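PDB 3KGL: cruciferin from Brassica napus, which is an 11S globulin of the seed that probably serves as a nutrient reservoir. Local coordinates for residues A[9-14]-A[365-369]; A[37-41]-A[377-381]; A[337-343]-A[382-388]. All coordinates share one frame. Numbering follows the deposited sequence.

Contact 1: A[9-14]-A[365-369]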
loop_
_atom_site.group_PDB
_atom_site.type_symbol
_atom_site.label_atom_id
_atom_site.label_comp_id
_atom_site.label_asym_id
_atom_site.label_seq_id
_atom_site.Cartn_x
_atom_site.Cartn_y
_atom_site.Cartn_z
ATOM N N LEU A 9 -4.953 -9.191 20.091
ATOM C CA LEU A 9 -4.393 -10.484 20.476
ATOM C C LEU A 9 -4.147 -10.490 21.964
ATOM O O LEU A 9 -3.552 -9.548 22.508
ATOM C CB LEU A 9 -3.044 -10.698 19.811
ATOM C CG LEU A 9 -2.957 -11.411 18.472
ATOM C CD1 LEU A 9 -4.158 -11.100 17.623
ATOM C CD2 LEU A 9 -1.673 -10.979 17.824
ATOM N N ASP A 10 -4.576 -11.562 22.620
ATOM C CA ASP A 10 -4.455 -11.652 24.066
ATOM C C ASP A 10 -3.534 -12.780 24.466
ATOM O O ASP A 10 -3.033 -12.814 25.582
ATOM C CB ASP A 10 -5.832 -11.792 24.700
ATOM C CG ASP A 10 -6.556 -10.452 24.812
ATOM O OD1 ASP A 10 -6.074 -9.557 25.561
ATOM O OD2 ASP A 10 -7.603 -10.300 24.142
ATOM N N GLN A 11 -3.286 -13.679 23.523
ATOM C CA GLN A 11 -2.398 -14.795 23.758
ATOM C C GLN A 11 -1.725 -15.226 22.461
ATOM O O GLN A 11 -2.404 -15.519 21.477
ATOM C CB GLN A 11 -3.198 -15.947 24.343
ATOM C CG GLN A 11 -2.388 -16.953 25.128
ATOM C CD GLN A 11 -3.045 -18.317 25.142
ATOM O OE1 GLN A 11 -4.120 -18.506 24.567
ATOM N NE2 GLN A 11 -2.399 -19.278 25.793
ATOM N N LEU A 12 -0.392 -15.244 22.454
ATOM C CA LEU A 12 0.372 -15.783 21.326
ATOM C C LEU A 12 0.960 -17.125 21.727
ATOM O O LEU A 12 1.160 -17.387 22.907
ATOM C CB LEU A 12 1.519 -14.858 20.908
ATOM C CG LEU A 12 1.411 -13.328 20.950
ATOM C CD1 LEU A 12 2.792 -12.691 21.104
ATOM C CD2 LEU A 12 0.707 -12.782 19.723
ATOM N N ASN A 13 1.254 -17.963 20.742
ATOM C CA ASN A 13 1.805 -19.288 21.002
ATOM C C ASN A 13 2.961 -19.636 20.075
ATOM O O ASN A 13 2.953 -19.268 18.907
ATOM C CB ASN A 13 0.716 -20.358 20.853
ATOM C CG ASN A 13 -0.365 -20.250 21.911
ATOM O OD1 ASN A 13 -1.555 -20.343 21.608
ATOM N ND2 ASN A 13 0.041 -20.058 23.161
ATOM N N ALA A 14 3.954 -20.348 20.593
ATOM C CA ALA A 14 4.947 -20.973 19.733
ATOM C C ALA A 14 4.230 -21.874 18.719
ATOM O O ALA A 14 3.542 -22.821 19.100
ATOM C CB ALA A 14 5.908 -21.776 20.560
ATOM N N ASP A 365 -0.626 -6.270 28.935
ATOM C CA ASP A 365 -0.759 -7.666 29.328
ATOM C C ASP A 365 0.374 -8.488 28.761
ATOM O O ASP A 365 1.007 -8.093 27.779
ATOM C CB ASP A 365 -2.085 -8.238 28.828
ATOM C CG ASP A 365 -3.266 -7.596 29.487
ATOM O OD1 ASP A 365 -3.093 -7.149 30.641
ATOM O OD2 ASP A 365 -4.351 -7.537 28.861
ATOM N N ARG A 366 0.623 -9.634 29.383
ATOM C CA ARG A 366 1.639 -10.557 28.904
ATOM C C ARG A 366 0.965 -11.555 27.993
ATOM O O ARG A 366 0.134 -12.331 28.441
ATOM C CB ARG A 366 2.312 -11.271 30.078
ATOM C CG ARG A 366 3.754 -11.601 29.824
ATOM C CD ARG A 366 4.350 -12.393 30.937
ATOM N NE ARG A 366 4.373 -11.667 32.188
ATOM C CZ ARG A 366 4.174 -12.227 33.377
ATOM N NH1 ARG A 366 3.909 -13.522 33.450
ATOM N NH2 ARG A 366 4.225 -11.491 34.492
ATOM N N VAL A 367 1.300 -11.531 26.710
ATOM C CA VAL A 367 0.595 -12.368 25.731
ATOM C C VAL A 367 1.356 -13.637 25.396
ATOM O O VAL A 367 0.848 -14.498 24.682
ATOM C CB VAL A 367 0.295 -11.612 24.426
ATOM C CG1 VAL A 367 -0.728 -10.507 24.671
ATOM C CG2 VAL A 367 1.589 -11.058 23.815
ATOM N N PHE A 368 2.583 -13.735 25.899
ATOM C CA PHE A 368 3.341 -14.978 25.835
ATOM C C PHE A 368 4.401 -14.972 26.925
ATOM O O PHE A 368 5.011 -13.951 27.199
ATOM C CB PHE A 368 3.966 -15.169 24.462
ATOM C CG PHE A 368 4.789 -16.417 24.336
ATOM C CD1 PHE A 368 4.233 -17.576 23.834
ATOM C CD2 PHE A 368 6.127 -16.424 24.709
ATOM C CE1 PHE A 368 4.992 -18.734 23.704
ATOM C CE2 PHE A 368 6.892 -17.565 24.583
ATOM C CZ PHE A 368 6.321 -18.724 24.079
ATOM N N ASP A 369 4.600 -16.118 27.557
ATOM C CA ASP A 369 5.545 -16.236 28.659
ATOM C C ASP A 369 5.892 -17.717 28.838
ATOM O O ASP A 369 5.232 -18.446 29.577
ATOM C CB ASP A 369 4.941 -15.614 29.925
ATOM C CG ASP A 369 5.632 -16.067 31.212
ATOM O OD1 ASP A 369 6.881 -16.169 31.239
ATOM O OD2 ASP A 369 4.907 -16.299 32.209
#

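Contact 2: A[37-41]-A[377-381]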
loop_
_atom_site.group_PDB
_atom_site.type_symbol
_atom_site.label_atom_id
_atom_site.label_comp_id
_atom_site.label_asym_id
_atom_site.label_seq_id
_atom_site.Cartn_x
_atom_site.Cartn_y
_atom_site.Cartn_z
ATOM N N GLN A 37 -2.928 -14.784 15.374
ATOM C CA GLN A 37 -1.554 -14.321 15.565
ATOM C C GLN A 37 -0.745 -14.114 14.275
ATOM O O GLN A 37 0.047 -13.167 14.180
ATOM C CB GLN A 37 -0.842 -15.295 16.501
ATOM C CG GLN A 37 0.637 -15.445 16.306
ATOM C CD GLN A 37 1.214 -16.471 17.267
ATOM O OE1 GLN A 37 2.427 -16.690 17.308
ATOM N NE2 GLN A 37 0.338 -17.109 18.050
ATOM N N LEU A 38 -0.926 -14.993 13.290
ATOM C CA LEU A 38 -0.211 -14.849 12.019
ATOM C C LEU A 38 -0.879 -13.843 11.090
ATOM O O LEU A 38 -0.198 -13.144 10.341
ATOM C CB LEU A 38 -0.027 -16.194 11.308
ATOM C CG LEU A 38 1.283 -16.920 11.616
ATOM C CD1 LEU A 38 1.553 -17.982 10.575
ATOM C CD2 LEU A 38 2.427 -15.931 11.653
ATOM N N ARG A 39 -2.207 -13.779 11.148
ATOM C CA ARG A 39 -2.990 -12.858 10.325
ATOM C C ARG A 39 -2.642 -11.397 10.618
ATOM O O ARG A 39 -2.481 -10.595 9.701
ATOM C CB ARG A 39 -4.486 -13.130 10.506
ATOM C CG ARG A 39 -5.433 -12.151 9.832
ATOM C CD ARG A 39 -6.808 -12.792 9.607
ATOM N NE ARG A 39 -7.430 -13.208 10.862
ATOM C CZ ARG A 39 -8.325 -14.188 10.978
ATOM N NH1 ARG A 39 -8.712 -14.877 9.907
ATOM N NH2 ARG A 39 -8.825 -14.484 12.175
ATOM N N CYS A 40 -2.507 -11.064 11.895
ATOM C CA CYS A 40 -2.044 -9.747 12.312
ATOM C C CYS A 40 -0.730 -9.354 11.637
ATOM O O CYS A 40 -0.645 -8.308 10.999
ATOM C CB CYS A 40 -1.892 -9.691 13.841
ATOM S SG CYS A 40 -1.110 -8.181 14.537
ATOM N N SER A 41 0.294 -10.186 11.787
ATOM C CA SER A 41 1.608 -9.894 11.220
ATOM C C SER A 41 1.577 -9.798 9.703
ATOM O O SER A 41 2.530 -9.344 9.082
ATOM C CB SER A 41 2.630 -10.941 11.667
ATOM O OG SER A 41 3.258 -10.537 12.875
ATOM N N LEU A 377 7.754 -21.161 15.787
ATOM C CA LEU A 377 7.678 -19.820 15.224
ATOM C C LEU A 377 6.805 -18.982 16.130
ATOM O O LEU A 377 5.746 -19.437 16.572
ATOM C CB LEU A 377 7.042 -19.898 13.843
ATOM C CG LEU A 377 6.874 -18.636 13.006
ATOM C CD1 LEU A 377 8.189 -18.300 12.342
ATOM C CD2 LEU A 377 5.789 -18.849 11.957
ATOM N N LEU A 378 7.260 -17.767 16.423
ATOM C CA LEU A 378 6.534 -16.851 17.303
ATOM C C LEU A 378 6.354 -15.536 16.592
ATOM O O LEU A 378 7.320 -14.956 16.104
ATOM C CB LEU A 378 7.304 -16.611 18.595
ATOM C CG LEU A 378 6.639 -15.752 19.666
ATOM C CD1 LEU A 378 5.432 -16.459 20.268
ATOM C CD2 LEU A 378 7.655 -15.420 20.739
ATOM N N SER A 379 5.111 -15.075 16.527
ATOM C CA SER A 379 4.777 -13.842 15.830
ATOM C C SER A 379 4.813 -12.625 16.789
ATOM O O SER A 379 4.305 -12.677 17.903
ATOM C CB SER A 379 3.428 -14.012 15.119
ATOM O OG SER A 379 2.862 -12.773 14.727
ATOM N N ILE A 380 5.449 -11.540 16.363
ATOM C CA ILE A 380 5.624 -10.367 17.213
ATOM C C ILE A 380 5.265 -9.083 16.447
ATOM O O ILE A 380 6.105 -8.522 15.740
ATOM C CB ILE A 380 7.081 -10.286 17.699
ATOM C CG1 ILE A 380 7.512 -11.625 18.294
ATOM C CG2 ILE A 380 7.276 -9.140 18.685
ATOM C CD1 ILE A 380 8.953 -11.653 18.754
ATOM N N PRO A 381 4.012 -8.612 16.583
ATOM C CA PRO A 381 3.541 -7.472 15.791
ATOM C C PRO A 381 4.179 -6.162 16.240
ATOM O O PRO A 381 4.525 -6.045 17.420
ATOM C CB PRO A 381 2.032 -7.441 16.076
ATOM C CG PRO A 381 1.721 -8.741 16.762
ATOM C CD PRO A 381 2.960 -9.134 17.463
#

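Contact 3: A[337-343]-A[382-388]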
loop_
_atom_site.group_PDB
_atom_site.type_symbol
_atom_site.label_atom_id
_atom_site.label_comp_id
_atom_site.label_asym_id
_atom_site.label_seq_id
_atom_site.Cartn_x
_atom_site.Cartn_y
_atom_site.Cartn_z
ATOM N N LEU A 337 17.842 -7.850 25.841
ATOM C CA LEU A 337 17.063 -6.788 26.449
ATOM C C LEU A 337 15.736 -6.520 25.750
ATOM O O LEU A 337 15.656 -6.518 24.519
ATOM C CB LEU A 337 17.894 -5.514 26.455
ATOM C CG LEU A 337 19.206 -5.740 27.181
ATOM C CD1 LEU A 337 20.040 -4.486 27.164
ATOM C CD2 LEU A 337 18.880 -6.174 28.595
ATOM N N PRO A 338 14.696 -6.257 26.545
ATOM C CA PRO A 338 13.344 -5.939 26.081
ATOM C C PRO A 338 13.335 -4.891 24.973
ATOM O O PRO A 338 13.629 -3.724 25.221
ATOM C CB PRO A 338 12.680 -5.373 27.334
ATOM C CG PRO A 338 13.409 -6.002 28.457
ATOM C CD PRO A 338 14.824 -6.112 28.006
ATOM N N GLN A 339 12.990 -5.320 23.766
ATOM C CA GLN A 339 12.920 -4.447 22.598
ATOM C C GLN A 339 11.553 -4.552 21.916
ATOM O O GLN A 339 10.816 -5.512 22.124
ATOM C CB GLN A 339 14.028 -4.822 21.602
ATOM C CG GLN A 339 13.900 -6.230 20.995
ATOM C CD GLN A 339 15.204 -6.761 20.417
ATOM O OE1 GLN A 339 15.210 -7.510 19.429
ATOM N NE2 GLN A 339 16.319 -6.382 21.037
ATOM N N TRP A 340 11.208 -3.561 21.107
ATOM C CA TRP A 340 10.060 -3.687 20.221
ATOM C C TRP A 340 10.482 -3.248 18.836
ATOM O O TRP A 340 11.580 -2.762 18.659
ATOM C CB TRP A 340 8.878 -2.871 20.723
ATOM C CG TRP A 340 8.891 -1.381 20.412
ATOM C CD1 TRP A 340 8.438 -0.771 19.268
ATOM C CD2 TRP A 340 9.313 -0.317 21.282
ATOM N NE1 TRP A 340 8.574 0.592 19.369
ATOM C CE2 TRP A 340 9.107 0.895 20.594
ATOM C CE3 TRP A 340 9.857 -0.276 22.571
ATOM C CZ2 TRP A 340 9.430 2.121 21.142
ATOM C CZ3 TRP A 340 10.175 0.945 23.113
ATOM C CH2 TRP A 340 9.963 2.126 22.403
ATOM N N ASN A 341 9.634 -3.447 17.842
ATOM C CA ASN A 341 9.948 -2.950 16.514
ATOM C C ASN A 341 9.096 -1.732 16.185
ATOM O O ASN A 341 7.870 -1.769 16.304
ATOM C CB ASN A 341 9.810 -4.061 15.475
ATOM C CG ASN A 341 10.826 -5.163 15.680
ATOM O OD1 ASN A 341 11.836 -4.948 16.338
ATOM N ND2 ASN A 341 10.562 -6.348 15.134
ATOM N N ALA A 342 9.760 -0.648 15.796
ATOM C CA ALA A 342 9.105 0.640 15.605
ATOM C C ALA A 342 8.256 0.688 14.349
ATOM O O ALA A 342 7.278 1.439 14.292
ATOM C CB ALA A 342 10.126 1.738 15.577
ATOM N N ASN A 343 8.621 -0.116 13.350
ATOM C CA ASN A 343 8.015 -0.003 12.018
ATOM C C ASN A 343 7.835 -1.315 11.272
ATOM O O ASN A 343 7.587 -1.316 10.064
ATOM C CB ASN A 343 8.810 0.970 11.138
ATOM C CG ASN A 343 10.279 0.545 10.942
ATOM O OD1 ASN A 343 10.849 -0.219 11.730
ATOM N ND2 ASN A 343 10.897 1.065 9.883
ATOM N N GLN A 382 4.326 -5.217 15.306
ATOM C CA GLN A 382 4.815 -3.865 15.572
ATOM C C GLN A 382 4.350 -3.239 16.889
ATOM O O GLN A 382 3.167 -2.956 17.057
ATOM C CB GLN A 382 4.384 -2.948 14.432
ATOM C CG GLN A 382 4.388 -1.471 14.790
ATOM C CD GLN A 382 3.906 -0.599 13.653
ATOM O OE1 GLN A 382 2.912 -0.907 12.986
ATOM N NE2 GLN A 382 4.608 0.503 13.425
ATOM N N GLY A 383 5.278 -2.997 17.811
ATOM C CA GLY A 383 4.922 -2.398 19.088
ATOM C C GLY A 383 4.896 -3.343 20.280
ATOM O O GLY A 383 5.164 -2.943 21.414
ATOM N N PHE A 384 4.533 -4.596 20.041
ATOM C CA PHE A 384 4.702 -5.615 21.058
ATOM C C PHE A 384 6.174 -5.642 21.461
ATOM O O PHE A 384 7.058 -5.555 20.614
ATOM C CB PHE A 384 4.281 -6.974 20.517
ATOM C CG PHE A 384 2.800 -7.125 20.342
ATOM C CD1 PHE A 384 2.035 -6.070 19.895
ATOM C CD2 PHE A 384 2.175 -8.331 20.603
ATOM C CE1 PHE A 384 0.670 -6.211 19.723
ATOM C CE2 PHE A 384 0.808 -8.473 20.425
ATOM C CZ PHE A 384 0.057 -7.410 19.983
ATOM N N SER A 385 6.426 -5.749 22.756
ATOM C CA SER A 385 7.780 -5.707 23.286
ATOM C C SER A 385 8.191 -7.076 23.807
ATOM O O SER A 385 7.406 -7.766 24.471
ATOM C CB SER A 385 7.910 -4.627 24.373
ATOM O OG SER A 385 6.649 -4.054 24.688
ATOM N N VAL A 386 9.432 -7.453 23.508
ATOM C CA VAL A 386 9.880 -8.829 23.646
ATOM C C VAL A 386 11.141 -8.919 24.472
ATOM O O VAL A 386 12.086 -8.173 24.233
ATOM C CB VAL A 386 10.227 -9.433 22.262
ATOM C CG1 VAL A 386 10.488 -10.946 22.351
ATOM C CG2 VAL A 386 9.130 -9.151 21.275
ATOM N N VAL A 387 11.162 -9.841 25.434
ATOM C CA VAL A 387 12.426 -10.262 26.039
ATOM C C VAL A 387 12.646 -11.764 25.855
ATOM O O VAL A 387 11.699 -12.550 25.837
ATOM C CB VAL A 387 12.528 -9.894 27.516
ATOM C CG1 VAL A 387 11.795 -10.925 28.369
ATOM C CG2 VAL A 387 13.986 -9.802 27.917
ATOM N N LYS A 388 13.901 -12.156 25.692
ATOM C CA LYS A 388 14.224 -13.559 25.500
ATOM C C LYS A 388 15.519 -13.896 26.232
ATOM O O LYS A 388 16.489 -13.173 26.114
ATOM C CB LYS A 388 14.299 -13.901 24.001
ATOM C CG LYS A 388 14.449 -12.693 23.065
ATOM C CD LYS A 388 14.349 -13.091 21.584
ATOM C CE LYS A 388 14.014 -11.883 20.690
ATOM N NZ LYS A 388 15.167 -10.966 20.409
#

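Contact 1: A[9-14]-A[365-369]
Val367 is the bump of this contact. Its CA-to-CB bond points at the irregular N-terminal loop, which bends around it to form a shallow hollow. Methyl CG1 settles against the loop backbone, 3.4 Å from Asp10 O and 3.7 Å from Leu9 O, while CG2 meets Leu12 CD1 at 3.4 Å. A branched, compact valine suits a hollow walled partly by carbonyls and partly by a leucine. Next to it, Phe368 turns its flat ring along the loop: CD1 lies 3.2 Å from Leu12 O, which sits at the ring edge, and CE1 is 3.7 Å from Ala14 N, and the alanine methyl, CB, adds a looser apolar touch on CE1 at 4.5 Å. The two backbones are pinned together by Leu12 N donating to Val367 O at 2.7 Å and a nearly straight 171°. At the solvent side, Asp10 OD1 and Asp365 OD2 stand 4.2 Å apart as like charges; Asp365 OD1 is balanced by a salt bridge to Lys217 of the second subunit, while OD2 accepts a hydrogen bond from Asn363. The outward bulging of Val367 and Phe368, both facing Val359 on strand 354-360, is a classic beta bulge, here in the C-terminal cupin domain.

Contact 2: A[37-41]-A[377-381]
Polar contacts come first, for they centre on Ser379, whose side chain points from the strand straight at the helix. Its hydroxyl donates to the helix carbonyl, Ser379 OG to Gln37 O at 2.9 Å. Ser41 OG also lies 2.9 Å from Ser379 OG, but the proton of Ser41 OG is not settled, since Ala346 O is also within reach as a weak acceptor. Serine suits this spot because it is small enough to let helix and strand approach and still offers a polar group to a main-chain oxygen.

Apolar packing fills in around this pair. The aliphatic part of Gln37 lies on Ser379, CG to CB 3.4 Å, and Leu38 CD2 reaches Ser379 CB at 4.1 Å and Leu377 CD2 at 4.5 Å. Further along the helix, Cys40 SG rests on the ring of Pro381, 3.6 Å from its CB. The covalent element is the disulfide from Cys40 to Cys7, which ties the N-terminal segment to the helix.

The short helix axis passes 8.1 Å from that of the strand at 51°. Strand 377-380 is the outermost in its sheet within this chain, paired with strand 346-352. Leu377 and Ser379 point to helix 36-41, whereas Leu378 and Ile380 point away, and Leu378 packs on Val357 and Val359 of strand 354-360.

Contact 3: A[337-343]-A[382-388]
Pro338 lays its ring against Val387, with CD 3.8 Å from methyl CG2, two compact apolar groups meeting beside the backbone. Its CA also makes a CA-H...O contact of 3.2 Å to Val386 O. That same oxygen accepts a true hydrogen bond from Gln339 N at 3.0 Å, and Val386 N returns one to Gln339 O at 2.8 Å, so Gln339 and Val386 form an antiparallel hydrogen-bonded pair with both side chains on one face of the sheet. Val386, beta-branched and apolar, suits an extended strand in a buried place and packs on Val357.

Such neighbouring antiparallel strands are the building material of the cupin jelly-roll barrel, here in the C-terminal cupin domain. The axes of 337-341 and 385-388 come within 4.4 Å and run at 144°, the twist expected of strands in a curled barrel sheet.

Beyond the regular pair, Trp340 brings its CB to 3.2 Å from Phe384 O, while its indole stacks with Phe60 of the second subunit. Gly383 has a positive phi of 105°, at which a CB would be jammed against the preceding carbonyl, hence glycine; its N gives a weak hydrogen bond to Asn341 O at 3.2 Å. At the far end the long, flexible Gln382 spans the widened gap with NE2 donating to Ala342 O at 3.0 Å, and its OE1 accepts from Gln187 N of the second subunit.

In the fold
Contacts 1 and 2 join the N-terminal part of the chain, segments 9-14 and 37-41, to the second cupin domain, whereas contact 3 lies wholly within that domain. Along the chain the segments come as 9-14, 37-41, 337-343, 365-369, 377-381 and 382-388, so the pairings cross one another. The centres of contacts 1 and 2 are about 10 Å apart, and each lies about 13 Å from that of contact 3. Contacts 1 and 3 share a sheet; strand 377-380 is followed, after a short loop, by strand 385-390, and Ile380 packs on Val386. All three reach the second subunit, so the joint between the two cupin domains lies next to the subunit interface.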